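Local structure of fucose-binding lectin (Kordia periserrulae, 6HTN) at residues A[50-58]-A[101-109]. The protein is a beta-propeller lectin that binds fucose, holding methyl alpha-L-fucopyranoside in pockets between adjacent blades. Numbering follows the deposited sequence.
Sequences SGAGATSWL and TPDATSWLD
T55 lays its methyl CG2 over the CB of A104, 4.2 Å away, while its hydroxyl reaches the next residue but one: OG1 lies 2.7 Å from S106 OG, a short hydrogen bond in which either oxygen may donate. With OG1 anti to the backbone N (chi1 -167°), threonine serves both polar and apolar neighbours. S106 OG is also 2.8 Å from a water that donates to S56 O and, weakly, to S106 O; the water bridges the two backbones, and the short serine side chain lets OG meet both it and T55 OG1. Beyond it L108 crosses the W57 indole at about a right angle, L108 CD2 4.0 Å from W57 CD1; the broad ring, also stacked with H65 and close to a bound methyl fucoside, offers leucine an apolar surface. At the other end G53 brings its CA within 3.3 Å of P102 O in a CH...O contact; glycine, with no side chain on the face toward P102, allows this close approach. T101 rests CG2 against G51, and its OG1 accepts a weak bond from G51 N. Strands 53-58 and 103-108 run nearly parallel, 8° apart, as innermost strands of successive propeller blades; strand 64-71 flanks the first, strand 114-121 the second, and T105 OG1 hydrogen-bonds S5 OG of the second subunit.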
# COMPACT_ATOMS: atom_id res chain seq x y z
N SER A 50 7.66 -4.83 4.31
CA SER A 50 7.31 -3.40 4.44
C SER A 50 8.59 -2.58 4.41
O SER A 50 9.67 -3.14 4.52
CB SER A 50 6.52 -3.15 5.70
OG SER A 50 7.40 -3.20 6.83
N GLY A 51 8.37 -1.28 4.40
CA GLY A 51 9.44 -0.34 4.75
C GLY A 51 9.79 -0.46 6.21
O GLY A 51 9.25 -1.28 6.95
N ALA A 52 10.70 0.38 6.65
CA ALA A 52 11.22 0.29 8.02
C ALA A 52 11.08 1.65 8.69
O ALA A 52 11.25 2.69 8.05
CB ALA A 52 12.64 -0.18 7.96
N GLY A 53 10.67 1.63 9.92
CA GLY A 53 10.76 2.81 10.79
C GLY A 53 12.05 2.71 11.57
O GLY A 53 12.53 1.59 11.81
N ALA A 54 12.64 3.85 11.88
CA ALA A 54 13.92 3.83 12.58
C ALA A 54 13.94 4.88 13.68
O ALA A 54 13.39 5.99 13.49
CB ALA A 54 15.02 4.07 11.57
N THR A 55 14.73 4.58 14.70
CA THR A 55 15.02 5.55 15.78
C THR A 55 16.47 5.29 16.21
O THR A 55 16.99 4.19 15.99
CB THR A 55 13.99 5.42 16.92
OG1 THR A 55 14.19 6.59 17.75
CG2 THR A 55 14.07 4.13 17.68
N SER A 56 17.09 6.27 16.85
CA SER A 56 18.48 6.11 17.32
C SER A 56 18.71 7.00 18.51
O SER A 56 17.96 7.97 18.71
CB SER A 56 19.44 6.41 16.20
OG SER A 56 19.36 7.75 15.77
N TRP A 57 19.73 6.69 19.29
CA TRP A 57 20.11 7.56 20.44
C TRP A 57 21.61 7.42 20.65
O TRP A 57 22.17 6.35 20.39
CB TRP A 57 19.34 7.16 21.68
CG TRP A 57 19.62 5.80 22.23
CD1 TRP A 57 20.50 5.48 23.23
CD2 TRP A 57 19.01 4.58 21.83
NE1 TRP A 57 20.45 4.16 23.50
CE2 TRP A 57 19.53 3.55 22.66
CE3 TRP A 57 18.04 4.23 20.89
CZ2 TRP A 57 19.16 2.23 22.55
CZ3 TRP A 57 17.66 2.91 20.82
CH2 TRP A 57 18.20 1.92 21.63
N LEU A 58 22.18 8.45 21.26
CA LEU A 58 23.61 8.46 21.66
C LEU A 58 23.72 8.17 23.14
O LEU A 58 22.99 8.86 23.92
CB LEU A 58 24.18 9.84 21.38
CG LEU A 58 24.52 10.14 19.93
CD1 LEU A 58 24.75 11.63 19.74
CD2 LEU A 58 25.73 9.27 19.50
N THR A 101 3.81 -0.23 7.85
CA THR A 101 5.22 0.10 8.09
C THR A 101 5.27 0.73 9.47
O THR A 101 4.66 1.77 9.67
CB THR A 101 5.81 1.04 7.05
OG1 THR A 101 5.80 0.38 5.78
CG2 THR A 101 7.21 1.46 7.41
N PRO A 102 6.00 0.14 10.44
CA PRO A 102 5.94 0.68 11.79
C PRO A 102 6.59 2.05 11.88
O PRO A 102 7.55 2.38 11.13
CB PRO A 102 6.75 -0.31 12.62
CG PRO A 102 6.68 -1.61 11.83
CD PRO A 102 6.66 -1.17 10.40
N ASP A 103 6.06 2.86 12.79
CA ASP A 103 6.70 4.11 13.22
C ASP A 103 7.38 3.85 14.57
O ASP A 103 6.89 3.03 15.35
CB ASP A 103 5.66 5.22 13.44
CG ASP A 103 5.12 5.78 12.13
OD1 ASP A 103 5.92 5.99 11.19
OD2 ASP A 103 3.86 5.99 12.06
N ALA A 104 8.44 4.58 14.82
CA ALA A 104 9.14 4.42 16.11
C ALA A 104 9.71 5.76 16.56
O ALA A 104 10.08 6.60 15.74
CB ALA A 104 10.26 3.43 16.00
N THR A 105 9.73 5.95 17.89
CA THR A 105 10.42 7.11 18.50
C THR A 105 11.04 6.61 19.81
O THR A 105 10.68 5.52 20.29
CB THR A 105 9.49 8.31 18.67
OG1 THR A 105 10.27 9.47 19.01
CG2 THR A 105 8.44 8.06 19.73
N SER A 106 12.01 7.39 20.34
CA SER A 106 12.70 6.95 21.56
C SER A 106 13.22 8.19 22.29
O SER A 106 13.38 9.25 21.67
CB SER A 106 13.84 6.00 21.23
OG SER A 106 14.79 6.58 20.43
N TRP A 107 13.49 8.00 23.58
CA TRP A 107 14.13 9.06 24.39
C TRP A 107 14.91 8.41 25.52
O TRP A 107 14.57 7.35 25.97
CB TRP A 107 13.08 10.07 24.93
CG TRP A 107 12.16 9.48 25.94
CD1 TRP A 107 12.25 9.57 27.31
CD2 TRP A 107 10.94 8.77 25.70
NE1 TRP A 107 11.23 8.92 27.91
CE2 TRP A 107 10.41 8.40 26.94
CE3 TRP A 107 10.31 8.31 24.53
CZ2 TRP A 107 9.22 7.68 27.05
CZ3 TRP A 107 9.16 7.60 24.64
CH2 TRP A 107 8.62 7.28 25.89
N LEU A 108 15.90 9.15 26.02
CA LEU A 108 16.73 8.73 27.19
C LEU A 108 16.20 9.44 28.44
O LEU A 108 16.01 10.65 28.36
CB LEU A 108 18.17 9.13 26.95
CG LEU A 108 18.96 8.18 26.05
CD1 LEU A 108 20.25 8.88 25.62
CD2 LEU A 108 19.22 6.83 26.72
N ASP A 109 15.96 8.71 29.50
CA ASP A 109 15.59 9.33 30.81
C ASP A 109 16.87 9.79 31.52
O ASP A 109 18.00 9.58 31.01
CB ASP A 109 14.71 8.40 31.62
CG ASP A 109 15.35 7.16 32.17
OD1 ASP A 109 16.63 7.14 32.30
OD2 ASP A 109 14.59 6.21 32.46
O HOH W 1 16.34 8.90 20.62